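Local coordinates for protein polyketide synthase III (Ectocarpus siliculosus, PDB 4B0N) that probably transfers acyl groups as a type III polyketide synthase, and is linked to the making of phlorotannin monomers in this brown alga, at residues 40-44 with 205-209; 53-59 with 88-94; 118-124 with 286-291; 324-330 with 392-398. Residue numbers count along the deposited sequence, not the author numbering.

Interaction 1: 40-44 with 205-209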
# COMPACT_ATOMS: atom_id res chain seq x y z
N THR A 40 22.77 14.60 -13.45
CA THR A 40 21.35 14.28 -13.37
C THR A 40 21.15 12.77 -13.50
O THR A 40 21.68 12.14 -14.42
CB THR A 40 20.55 15.00 -14.47
OG1 THR A 40 21.03 16.34 -14.62
CG2 THR A 40 19.07 15.04 -14.13
N VAL A 41 20.38 12.20 -12.58
CA VAL A 41 20.08 10.77 -12.58
C VAL A 41 18.61 10.51 -12.90
O VAL A 41 17.70 10.91 -12.17
CB VAL A 41 20.53 10.09 -11.25
CG1 VAL A 41 20.05 10.87 -10.03
CG2 VAL A 41 20.07 8.64 -11.19
N TYR A 42 18.39 9.83 -14.03
CA TYR A 42 17.05 9.53 -14.53
C TYR A 42 16.65 8.09 -14.25
O TYR A 42 17.48 7.19 -14.35
CB TYR A 42 16.97 9.80 -16.03
CG TYR A 42 17.16 11.24 -16.44
CD1 TYR A 42 16.10 12.14 -16.38
CD2 TYR A 42 18.39 11.70 -16.91
CE1 TYR A 42 16.26 13.47 -16.76
CE2 TYR A 42 18.56 13.03 -17.29
CZ TYR A 42 17.49 13.90 -17.22
OH TYR A 42 17.65 15.21 -17.60
N PRO A 43 15.37 7.85 -13.91
CA PRO A 43 14.89 6.48 -13.79
C PRO A 43 14.59 5.85 -15.15
O PRO A 43 13.93 6.47 -15.99
CB PRO A 43 13.61 6.61 -12.95
CG PRO A 43 13.15 8.01 -13.16
CD PRO A 43 14.36 8.84 -13.47
N VAL A 44 15.09 4.63 -15.35
CA VAL A 44 14.89 3.90 -16.60
C VAL A 44 14.39 2.49 -16.32
O VAL A 44 14.87 1.82 -15.40
CB VAL A 44 16.20 3.79 -17.43
CG1 VAL A 44 15.91 3.21 -18.81
CG2 VAL A 44 16.89 5.13 -17.58
N ASN A 205 10.90 5.09 -8.83
CA ASN A 205 11.70 6.21 -9.36
C ASN A 205 12.35 7.01 -8.23
O ASN A 205 13.54 7.34 -8.31
CB ASN A 205 10.84 7.13 -10.23
CG ASN A 205 10.25 6.43 -11.45
OD1 ASN A 205 10.59 5.28 -11.74
ND2 ASN A 205 9.37 7.12 -12.16
N ASP A 206 11.56 7.31 -7.20
CA ASP A 206 12.02 8.04 -6.02
C ASP A 206 13.24 7.37 -5.39
O ASP A 206 14.24 8.03 -5.09
CB ASP A 206 10.91 8.14 -4.97
CG ASP A 206 9.77 9.08 -5.39
OD1 ASP A 206 9.90 9.81 -6.40
OD2 ASP A 206 8.74 9.09 -4.69
N TYR A 207 13.15 6.06 -5.19
CA TYR A 207 14.20 5.28 -4.56
C TYR A 207 15.45 5.21 -5.43
O TYR A 207 16.58 5.29 -4.92
CB TYR A 207 13.71 3.85 -4.26
CG TYR A 207 14.80 2.92 -3.79
CD1 TYR A 207 15.27 2.98 -2.48
CD2 TYR A 207 15.37 1.98 -4.65
CE1 TYR A 207 16.28 2.13 -2.04
CE2 TYR A 207 16.38 1.13 -4.22
CZ TYR A 207 16.82 1.21 -2.91
OH TYR A 207 17.82 0.37 -2.47
N VAL A 208 15.24 5.07 -6.73
CA VAL A 208 16.31 4.75 -7.65
C VAL A 208 17.15 5.97 -8.06
O VAL A 208 18.33 5.83 -8.39
CB VAL A 208 15.76 3.96 -8.86
CG1 VAL A 208 15.30 4.89 -9.98
CG2 VAL A 208 16.79 2.95 -9.36
N THR A 209 16.55 7.16 -8.02
CA THR A 209 17.29 8.39 -8.28
C THR A 209 18.02 8.87 -7.03
O THR A 209 19.02 9.59 -7.12
CB THR A 209 16.38 9.52 -8.81
OG1 THR A 209 15.39 9.84 -7.83
CG2 THR A 209 15.69 9.08 -10.10

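Interaction 2: 53-59 with 88-94. With ACD (arachidonic acid), chain D.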
# COMPACT_ATOMS: atom_id res chain seq x y z
N PRO A 53 -2.53 -15.63 -16.11
CA PRO A 53 -2.93 -16.91 -15.53
C PRO A 53 -3.21 -17.97 -16.61
O PRO A 53 -3.13 -17.69 -17.81
CB PRO A 53 -4.20 -16.57 -14.75
CG PRO A 53 -4.72 -15.34 -15.40
CD PRO A 53 -3.50 -14.57 -15.79
N GLN A 54 -3.56 -19.17 -16.15
CA GLN A 54 -3.62 -20.36 -16.99
C GLN A 54 -4.68 -20.33 -18.10
O GLN A 54 -4.39 -20.70 -19.24
CB GLN A 54 -3.84 -21.58 -16.10
CG GLN A 54 -3.25 -22.87 -16.65
CD GLN A 54 -3.42 -24.03 -15.70
OE1 GLN A 54 -4.20 -23.96 -14.74
NE2 GLN A 54 -2.69 -25.11 -15.94
N TYR A 55 -5.88 -19.87 -17.77
CA TYR A 55 -7.05 -20.08 -18.62
C TYR A 55 -7.41 -18.88 -19.50
O TYR A 55 -7.84 -17.84 -19.00
CB TYR A 55 -8.26 -20.50 -17.77
CG TYR A 55 -7.97 -21.70 -16.89
CD1 TYR A 55 -8.04 -22.99 -17.40
CD2 TYR A 55 -7.63 -21.53 -15.55
CE1 TYR A 55 -7.77 -24.09 -16.60
CE2 TYR A 55 -7.36 -22.63 -14.74
CZ TYR A 55 -7.43 -23.91 -15.27
OH TYR A 55 -7.17 -25.00 -14.47
N ARG A 56 -7.22 -19.04 -20.80
CA ARG A 56 -7.65 -18.06 -21.78
C ARG A 56 -9.11 -18.33 -22.16
O ARG A 56 -9.42 -19.33 -22.82
CB ARG A 56 -6.73 -18.10 -23.01
CG ARG A 56 -7.32 -17.51 -24.28
CD ARG A 56 -6.95 -16.06 -24.48
NE ARG A 56 -5.98 -15.88 -25.56
CZ ARG A 56 -6.29 -15.73 -26.85
NH1 ARG A 56 -7.56 -15.75 -27.25
NH2 ARG A 56 -5.33 -15.57 -27.75
N CYS A 57 -10.00 -17.44 -21.74
CA CYS A 57 -11.44 -17.60 -21.97
C CYS A 57 -11.96 -16.57 -22.96
O CYS A 57 -11.86 -15.36 -22.71
CB CYS A 57 -12.20 -17.50 -20.64
SG CYS A 57 -14.01 -17.41 -20.77
N THR A 58 -12.51 -17.05 -24.07
CA THR A 58 -13.11 -16.18 -25.09
C THR A 58 -14.40 -15.54 -24.58
O THR A 58 -14.98 -16.01 -23.59
CB THR A 58 -13.40 -16.93 -26.41
OG1 THR A 58 -14.44 -17.89 -26.20
CG2 THR A 58 -12.14 -17.63 -26.93
N GLN A 59 -14.85 -14.49 -25.25
CA GLN A 59 -16.02 -13.74 -24.81
C GLN A 59 -17.35 -14.44 -25.11
O GLN A 59 -18.34 -14.22 -24.42
CB GLN A 59 -16.01 -12.31 -25.37
CG GLN A 59 -16.77 -11.30 -24.52
CD GLN A 59 -16.11 -10.99 -23.18
OE1 GLN A 59 -15.30 -11.76 -22.66
NE2 GLN A 59 -16.46 -9.84 -22.61
N ILE A 88 -13.85 -6.69 -26.36
CA ILE A 88 -13.03 -7.73 -25.75
C ILE A 88 -13.32 -9.06 -26.44
O ILE A 88 -14.47 -9.50 -26.50
CB ILE A 88 -13.28 -7.85 -24.23
CG1 ILE A 88 -12.84 -6.57 -23.52
CG2 ILE A 88 -12.56 -9.05 -23.64
CD1 ILE A 88 -13.49 -6.34 -22.17
N GLY A 89 -12.27 -9.68 -26.98
CA GLY A 89 -12.40 -10.96 -27.67
C GLY A 89 -12.12 -12.12 -26.74
O GLY A 89 -12.68 -13.21 -26.90
N SER A 90 -11.24 -11.89 -25.77
CA SER A 90 -10.80 -12.91 -24.82
C SER A 90 -10.19 -12.27 -23.58
O SER A 90 -9.84 -11.08 -23.59
CB SER A 90 -9.78 -13.83 -25.47
OG SER A 90 -8.65 -13.11 -25.94
N ARG A 91 -10.08 -13.05 -22.51
CA ARG A 91 -9.37 -12.64 -21.29
C ARG A 91 -8.95 -13.85 -20.45
O ARG A 91 -9.50 -14.94 -20.61
CB ARG A 91 -10.17 -11.62 -20.47
CG ARG A 91 -11.62 -11.98 -20.22
CD ARG A 91 -12.45 -10.75 -19.89
NE ARG A 91 -13.87 -11.08 -19.92
CZ ARG A 91 -14.64 -11.23 -18.84
NH1 ARG A 91 -14.14 -11.05 -17.62
NH2 ARG A 91 -15.92 -11.54 -18.98
N TYR A 92 -7.97 -13.65 -19.58
CA TYR A 92 -7.34 -14.75 -18.84
C TYR A 92 -7.82 -14.84 -17.39
O TYR A 92 -7.97 -13.82 -16.71
CB TYR A 92 -5.81 -14.61 -18.88
CG TYR A 92 -5.22 -14.68 -20.27
CD1 TYR A 92 -5.35 -13.62 -21.16
CD2 TYR A 92 -4.51 -15.81 -20.68
CE1 TYR A 92 -4.80 -13.69 -22.43
CE2 TYR A 92 -3.96 -15.88 -21.95
CZ TYR A 92 -4.11 -14.82 -22.82
OH TYR A 92 -3.57 -14.88 -24.08
N PHE A 93 -8.05 -16.07 -16.93
CA PHE A 93 -8.49 -16.32 -15.56
C PHE A 93 -7.63 -17.38 -14.86
O PHE A 93 -7.13 -18.31 -15.50
CB PHE A 93 -9.96 -16.75 -15.53
CG PHE A 93 -10.89 -15.79 -16.22
CD1 PHE A 93 -10.96 -14.45 -15.83
CD2 PHE A 93 -11.72 -16.23 -17.24
CE1 PHE A 93 -11.83 -13.57 -16.46
CE2 PHE A 93 -12.59 -15.35 -17.87
CZ PHE A 93 -12.65 -14.03 -17.48
N ALA A 94 -7.47 -17.23 -13.55
CA ALA A 94 -6.71 -18.18 -12.73
C ALA A 94 -7.54 -19.38 -12.29
O ALA A 94 -6.99 -20.40 -11.86
CB ALA A 94 -6.12 -17.47 -11.51
C1 ACD D . -11.70 0.44 -11.92
C2 ACD D . -11.07 0.19 -10.56
C3 ACD D . -10.83 -1.31 -10.38
C4 ACD D . -11.02 -1.72 -8.92
C5 ACD D . -11.20 -3.22 -8.83
C6 ACD D . -11.41 -3.80 -7.65
C7 ACD D . -11.57 -5.30 -7.59
C8 ACD D . -13.00 -5.72 -7.87
C9 ACD D . -13.22 -6.94 -8.37
C10 ACD D . -14.63 -7.39 -8.66
C11 ACD D . -14.80 -7.66 -10.13
C12 ACD D . -15.35 -8.81 -10.54
C13 ACD D . -15.52 -9.06 -12.02
C14 ACD D . -15.00 -10.43 -12.39
C15 ACD D . -14.89 -10.76 -13.68
C16 ACD D . -14.38 -12.12 -14.08
C17 ACD D . -15.55 -13.08 -14.24
C18 ACD D . -15.85 -13.41 -15.69
C19 ACD D . -17.36 -13.45 -15.92
C20 ACD D . -17.69 -14.03 -17.27
O1 ACD D . -11.23 1.35 -12.64

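Interaction 3: 118-124 with 286-291. With ACD (arachidonic acid), chain D.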
# COMPACT_ATOMS: atom_id res chain seq x y z
N GLN A 118 -21.26 -17.67 -3.91
CA GLN A 118 -21.18 -17.25 -2.51
C GLN A 118 -19.91 -17.83 -1.90
O GLN A 118 -19.87 -19.00 -1.51
CB GLN A 118 -22.40 -17.73 -1.72
CG GLN A 118 -23.75 -17.32 -2.29
CD GLN A 118 -24.18 -15.93 -1.87
OE1 GLN A 118 -24.41 -15.67 -0.69
NE2 GLN A 118 -24.30 -15.03 -2.85
N VAL A 119 -18.87 -17.00 -1.84
CA VAL A 119 -17.60 -17.38 -1.23
C VAL A 119 -17.14 -16.27 -0.28
O VAL A 119 -17.10 -15.10 -0.67
CB VAL A 119 -16.49 -17.66 -2.27
CG1 VAL A 119 -15.24 -18.18 -1.60
CG2 VAL A 119 -16.97 -18.66 -3.32
N PRO A 120 -16.81 -16.63 0.98
CA PRO A 120 -16.31 -15.66 1.95
C PRO A 120 -14.99 -15.01 1.49
O PRO A 120 -14.19 -15.68 0.82
CB PRO A 120 -16.08 -16.51 3.20
CG PRO A 120 -17.02 -17.65 3.05
CD PRO A 120 -17.01 -17.96 1.59
N VAL A 121 -14.79 -13.74 1.86
CA VAL A 121 -13.59 -12.98 1.46
C VAL A 121 -12.28 -13.68 1.77
O VAL A 121 -11.37 -13.67 0.95
CB VAL A 121 -13.52 -11.56 2.07
CG1 VAL A 121 -13.70 -10.50 0.99
CG2 VAL A 121 -14.49 -11.38 3.23
N ASP A 122 -12.19 -14.28 2.96
CA ASP A 122 -10.95 -14.93 3.37
C ASP A 122 -10.59 -16.11 2.47
O ASP A 122 -9.42 -16.28 2.12
CB ASP A 122 -10.98 -15.34 4.85
CG ASP A 122 -12.21 -16.14 5.23
OD1 ASP A 122 -13.35 -15.69 4.93
OD2 ASP A 122 -12.05 -17.22 5.83
N VAL A 123 -11.60 -16.89 2.07
CA VAL A 123 -11.40 -18.01 1.14
C VAL A 123 -11.02 -17.50 -0.25
O VAL A 123 -10.16 -18.07 -0.93
CB VAL A 123 -12.65 -18.92 1.06
CG1 VAL A 123 -12.37 -20.17 0.23
CG2 VAL A 123 -13.12 -19.32 2.45
N ARG A 124 -11.66 -16.40 -0.67
CA ARG A 124 -11.33 -15.73 -1.93
C ARG A 124 -9.89 -15.21 -1.95
O ARG A 124 -9.20 -15.34 -2.96
CB ARG A 124 -12.31 -14.58 -2.21
CG ARG A 124 -13.70 -15.04 -2.64
CD ARG A 124 -14.62 -13.87 -2.94
NE ARG A 124 -16.01 -14.31 -3.09
CZ ARG A 124 -16.63 -14.54 -4.25
NH1 ARG A 124 -16.00 -14.38 -5.41
NH2 ARG A 124 -17.89 -14.94 -4.25
N ILE A 286 -14.71 -3.59 0.19
CA ILE A 286 -14.50 -4.98 0.56
C ILE A 286 -15.73 -5.46 1.30
O ILE A 286 -15.93 -5.15 2.47
CB ILE A 286 -13.24 -5.18 1.43
CG1 ILE A 286 -12.03 -4.47 0.83
CG2 ILE A 286 -12.97 -6.67 1.61
CD1 ILE A 286 -10.83 -4.42 1.75
N LYS A 287 -16.58 -6.21 0.59
CA LYS A 287 -17.78 -6.80 1.17
C LYS A 287 -17.50 -8.24 1.61
O LYS A 287 -16.49 -8.82 1.21
CB LYS A 287 -18.93 -6.75 0.15
CG LYS A 287 -19.50 -5.36 -0.07
CD LYS A 287 -20.46 -5.32 -1.25
CE LYS A 287 -21.03 -3.92 -1.44
NZ LYS A 287 -21.85 -3.80 -2.68
N PRO A 288 -18.39 -8.83 2.44
CA PRO A 288 -18.22 -10.23 2.87
C PRO A 288 -18.11 -11.25 1.73
O PRO A 288 -17.44 -12.27 1.88
CB PRO A 288 -19.49 -10.49 3.69
CG PRO A 288 -19.84 -9.15 4.25
CD PRO A 288 -19.50 -8.17 3.16
N ASN A 289 -18.76 -10.97 0.59
CA ASN A 289 -18.72 -11.89 -0.55
C ASN A 289 -17.63 -11.54 -1.58
O ASN A 289 -17.69 -11.97 -2.74
CB ASN A 289 -20.09 -11.99 -1.22
CG ASN A 289 -20.24 -13.25 -2.06
OD1 ASN A 289 -19.67 -14.30 -1.75
ND2 ASN A 289 -21.02 -13.15 -3.13
N GLY A 290 -16.64 -10.77 -1.15
CA GLY A 290 -15.52 -10.41 -2.01
C GLY A 290 -15.31 -8.92 -2.16
O GLY A 290 -16.17 -8.12 -1.76
N ILE A 291 -14.17 -8.55 -2.73
CA ILE A 291 -13.87 -7.16 -3.07
C ILE A 291 -14.67 -6.79 -4.32
O ILE A 291 -14.63 -7.51 -5.32
CB ILE A 291 -12.36 -6.95 -3.34
CG1 ILE A 291 -11.55 -7.26 -2.07
CG2 ILE A 291 -12.10 -5.53 -3.82
CD1 ILE A 291 -10.07 -7.43 -2.30
C1 ACD D . -11.70 0.44 -11.92
C2 ACD D . -11.07 0.19 -10.56
C3 ACD D . -10.83 -1.31 -10.38
C4 ACD D . -11.02 -1.72 -8.92
C5 ACD D . -11.20 -3.22 -8.83
C6 ACD D . -11.41 -3.80 -7.65
C7 ACD D . -11.57 -5.30 -7.59
C8 ACD D . -13.00 -5.72 -7.87
C9 ACD D . -13.22 -6.94 -8.37
C10 ACD D . -14.63 -7.39 -8.66
C11 ACD D . -14.80 -7.66 -10.13
C12 ACD D . -15.35 -8.81 -10.54
C13 ACD D . -15.52 -9.06 -12.02
C14 ACD D . -15.00 -10.43 -12.39
C15 ACD D . -14.89 -10.76 -13.68
C16 ACD D . -14.38 -12.12 -14.08
C17 ACD D . -15.55 -13.08 -14.24
C18 ACD D . -15.85 -13.41 -15.69
C19 ACD D . -17.36 -13.45 -15.92
C20 ACD D . -17.69 -14.03 -17.27
O1 ACD D . -11.23 1.35 -12.64

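Interaction 4: 324-330 with 392-398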
# COMPACT_ATOMS: atom_id res chain seq x y z
N ASP A 324 4.07 17.07 -29.88
CA ASP A 324 5.40 16.55 -29.54
C ASP A 324 5.41 15.11 -29.01
O ASP A 324 6.49 14.55 -28.78
CB ASP A 324 6.09 17.49 -28.55
CG ASP A 324 6.49 18.82 -29.17
OD1 ASP A 324 7.17 18.82 -30.22
OD2 ASP A 324 6.14 19.87 -28.59
N VAL A 325 4.24 14.52 -28.82
CA VAL A 325 4.13 13.17 -28.26
C VAL A 325 3.99 12.10 -29.36
O VAL A 325 3.07 12.14 -30.17
CB VAL A 325 2.95 13.05 -27.25
CG1 VAL A 325 2.92 11.67 -26.62
CG2 VAL A 325 3.07 14.12 -26.17
N ASP A 326 4.93 11.15 -29.35
CA ASP A 326 4.99 10.08 -30.34
C ASP A 326 4.06 8.92 -30.00
O ASP A 326 3.37 8.39 -30.88
CB ASP A 326 6.42 9.54 -30.48
CG ASP A 326 7.41 10.61 -30.90
OD1 ASP A 326 7.02 11.79 -31.03
OD2 ASP A 326 8.58 10.25 -31.11
N PHE A 327 4.05 8.51 -28.73
CA PHE A 327 3.18 7.43 -28.28
C PHE A 327 2.33 7.78 -27.06
O PHE A 327 2.81 8.40 -26.11
CB PHE A 327 3.97 6.12 -28.06
CG PHE A 327 5.00 6.19 -26.96
CD1 PHE A 327 6.28 6.66 -27.22
CD2 PHE A 327 4.70 5.74 -25.68
CE1 PHE A 327 7.24 6.70 -26.21
CE2 PHE A 327 5.65 5.78 -24.67
CZ PHE A 327 6.93 6.26 -24.94
N TRP A 328 1.06 7.39 -27.11
CA TRP A 328 0.15 7.57 -25.99
C TRP A 328 -0.26 6.23 -25.47
O TRP A 328 -0.77 5.40 -26.22
CB TRP A 328 -1.08 8.36 -26.42
CG TRP A 328 -0.80 9.77 -26.89
CD1 TRP A 328 -0.39 10.18 -28.16
CD2 TRP A 328 -0.94 11.02 -26.12
NE1 TRP A 328 -0.25 11.54 -28.22
CE2 TRP A 328 -0.57 12.11 -27.04
CE3 TRP A 328 -1.32 11.33 -24.82
CZ2 TRP A 328 -0.58 13.44 -26.64
CZ3 TRP A 328 -1.32 12.68 -24.43
CH2 TRP A 328 -0.96 13.71 -25.32
N CYS A 329 -0.02 6.01 -24.18
CA CYS A 329 -0.41 4.77 -23.53
C CYS A 329 -1.60 4.98 -22.61
O CYS A 329 -1.45 5.22 -21.41
CB CYS A 329 0.77 4.15 -22.78
SG CYS A 329 2.03 3.43 -23.86
N VAL A 330 -2.80 4.90 -23.19
CA VAL A 330 -4.04 5.08 -22.44
C VAL A 330 -4.44 3.76 -21.79
O VAL A 330 -4.31 2.69 -22.40
CB VAL A 330 -5.19 5.58 -23.34
CG1 VAL A 330 -6.42 5.91 -22.52
CG2 VAL A 330 -4.75 6.81 -24.14
N TYR A 392 10.78 6.15 -31.05
CA TYR A 392 9.91 7.10 -30.37
C TYR A 392 10.73 8.04 -29.49
O TYR A 392 11.58 7.60 -28.72
CB TYR A 392 8.88 6.37 -29.50
CG TYR A 392 7.89 5.51 -30.27
CD1 TYR A 392 6.86 6.09 -31.01
CD2 TYR A 392 7.96 4.12 -30.22
CE1 TYR A 392 5.95 5.30 -31.71
CE2 TYR A 392 7.05 3.33 -30.91
CZ TYR A 392 6.05 3.92 -31.65
OH TYR A 392 5.15 3.14 -32.33
N GLN A 393 10.47 9.34 -29.62
CA GLN A 393 11.22 10.37 -28.90
C GLN A 393 10.55 10.79 -27.59
O GLN A 393 11.24 11.05 -26.59
CB GLN A 393 11.45 11.60 -29.78
CG GLN A 393 12.39 11.38 -30.96
CD GLN A 393 13.86 11.36 -30.57
OE1 GLN A 393 14.29 12.09 -29.67
NE2 GLN A 393 14.64 10.53 -31.25
N THR A 394 9.22 10.87 -27.59
CA THR A 394 8.46 11.35 -26.44
C THR A 394 7.09 10.67 -26.36
O THR A 394 6.33 10.70 -27.33
CB THR A 394 8.25 12.88 -26.51
OG1 THR A 394 9.51 13.53 -26.67
CG2 THR A 394 7.57 13.39 -25.24
N GLY A 395 6.78 10.09 -25.21
CA GLY A 395 5.48 9.46 -24.97
C GLY A 395 4.91 9.68 -23.58
O GLY A 395 5.65 9.96 -22.63
N MET A 396 3.59 9.54 -23.46
CA MET A 396 2.91 9.65 -22.17
C MET A 396 1.98 8.48 -21.85
O MET A 396 1.08 8.15 -22.62
CB MET A 396 2.13 10.96 -22.07
CG MET A 396 1.60 11.24 -20.67
SD MET A 396 0.22 12.39 -20.63
CE MET A 396 1.02 13.90 -21.16
N ALA A 397 2.21 7.87 -20.69
CA ALA A 397 1.35 6.81 -20.18
C ALA A 397 0.56 7.34 -18.99
O ALA A 397 1.14 7.87 -18.05
CB ALA A 397 2.17 5.60 -19.78
N PHE A 398 -0.76 7.20 -19.05
CA PHE A 398 -1.62 7.60 -17.94
C PHE A 398 -2.71 6.58 -17.61
O PHE A 398 -2.97 5.66 -18.38
CB PHE A 398 -2.20 9.01 -18.14
CG PHE A 398 -3.10 9.14 -19.34
CD1 PHE A 398 -4.45 8.79 -19.26
CD2 PHE A 398 -2.62 9.63 -20.55
CE1 PHE A 398 -5.28 8.91 -20.36
CE2 PHE A 398 -3.45 9.75 -21.65
CZ PHE A 398 -4.78 9.40 -21.56

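Interaction 1: 40-44 with 205-209
Asn205 lies near the C-terminal end of helix 196-210. It lies across from Pro43, with the two CA atoms 5.5 Å apart. Its CA-to-CB bond points sideways, yet Asn205 OD1 comes within 3.5 Å of Pro43 CB. The next two residues face elsewhere. Asp206 points away and forms a salt bridge with Lys156 of the second subunit, while Tyr207 rests on strand 154-161 of its own chain. Val208 returns to the interface, and its CG1 packs on Pro43 CB at 3.8 Å. The helix packs on one face of the N-terminal sheet of a thiolase-like fold, at its outer strand 42-51. Within the chain this strand is outermost and pairs with strand 245-255. Asn205 also touches Leu252 of that next strand and Ile267 of strand 265-274. The axes of strand 42-44 and helix 205-209 approach to 7.8 Å at an angle of 119°. Thr209 has the most surface covered on the helix side. Thr209 CG2 reaches Pro43 CD at 3.6 Å, and Thr209 O meets Val41 CG1 at 3.3 Å. No hydrogen bond joins the two segments. Val41 and Pro43 point toward the helix; Tyr42 and Val44 point away and touch Ala266.

Interaction 2: 53-59 with 88-94
A charged side chain, Arg91, borders the hydrocarbon end of the arachidonic acid. Strands 55-58 and 90-93 form a two-stranded antiparallel sheet. Tyr55 with Phe93 and Cys57 with Arg91 are its hydrogen-bonded pairs. Each makes two backbone bonds, such as Phe93 N to Tyr55 O at 2.7 Å and Cys57 N to Arg91 O at 2.8 Å. Gln59 N extends the pairing to Gly89 O at 3.0 Å, just as helix 59-68 begins. The two faces differ. On one, Arg56 CD sits over the Tyr92 ring in a CH-pi contact, 4.0 Å from its centroid. Arg56 also forms a salt bridge with Glu361, and Tyr92 OH bonds the same carboxylate. On the other, Cys57 CB packs on Phe93 CE2 at 3.5 Å, and Arg91 NE donates to Gln59 OE1 at 3.2 Å. Gln59 NE2 bonds Ala241 O. This second face meets the lipid tail, with Phe93 CZ 3.7 Å and Arg91 NH1 3.5 Å from ACD C18.

Interaction 3: 118-124 with 286-291
A beta hairpin at the border of the arachidonic acid pocket meets the start of helix 121-146 here. Strands 282-287 and 290-295 form the hairpin, and a type I turn from Lys287 to Gly290 is its tip. Ile291, just past the turn, has its O 3.3 Å from ACD C10. Asn289 is the main anchor. Its OD1 accepts from Val119 N at 2.8 Å and from Arg124 NH2 at 3.1 Å, and its ND2 bonds Tyr117 O. Arg124 NE turns back to Val119 O at 2.8 Å, and Arg124 NH1 bonds the carbonyls of Val226 and Thr228. Pro288 O takes a weak bond from Val121 N at 3.0 Å. Val121 CG1 packs on Gly290 CA at 3.5 Å and on Ile286 CG2 at 3.9 Å. Pro288 of the second subunit also packs on Val121. At the backbone angles of Gly290 a CB would jam against the carbonyl O of Asn289 and crowd Arg124 CD. Polar bonds centred on Asn289 and apolar packing of Val121 share the contact. Because Asn289 OD1 takes both donors, this one side chain probably fixes the hairpin tip, and with it Ile291, against the start of the helix.

Interaction 4: 324-330 with 392-398
Phe327 has the most surface covered by this contact, followed by Phe398 and Met396. The Phe327 ring lies over Gly395, with Gly395 CA 3.4 Å from the ring centroid in a CH-pi contact. A CB on Gly395 would clash with Phe327 CZ. The same ring turns its edge toward the face of Tyr392, in an offset edge-to-face pair with centroids 5.3 Å apart. Backbone bonds join the strands: Met396 N to Phe327 O at 3.0 Å, Cys329 N to Met396 O at 2.9 Å and Phe398 N to Cys329 O at 3.2 Å. The axes of strands 327-330 and 394-398 run parallel, at 6° to each other. Within this chain, strand 327-330 is the outermost on its side of the mixed C-terminal sheet of this thiolase-like fold, and strand 405-413 pairs with the far side of strand 394-401. Helices cover both faces. Helix 369-385 packs on Phe327 and Cys329, while helices 299-316 and 335-345 meet Phe398. On that latter face, Met396 SD makes an oblique Met-aromatic contact with Trp328, 4.1 Å from Trp328 CZ3. Phe398 CE2 meets Trp328 CE3 at 4.1 Å, and Phe398 CZ touches Val330 CG2 at 3.7 Å. Just before strand 327-330 begins, Asp326 N gives a very short bond to Thr394 O at 2.5 Å, and Asp326 OD2 accepts from Gln393 N at 2.6 Å.

In the fold
Interaction 4 is the most buried of the four, while the others are partly buried. Interactions 2 and 4 both pair strands, antiparallel in one and parallel in the other, and bury far more surface than the others. Interaction 2 mixes polar and apolar faces; interaction 4 is mainly aromatic and apolar beyond its backbone bonds, with one aspartate bond at its start. Interactions 1 and 3 each join a helix to strand elements near the second subunit, about 39 Å apart between centres. Interaction 1 has van der Waals contacts and no hydrogen bond between its segments; interaction 3 adds hydrogen bonds. Interactions 2 and 3 both reach the bound arachidonic acid. Interaction 3 alone joins the N-terminal and C-terminal chalcone synthase regions.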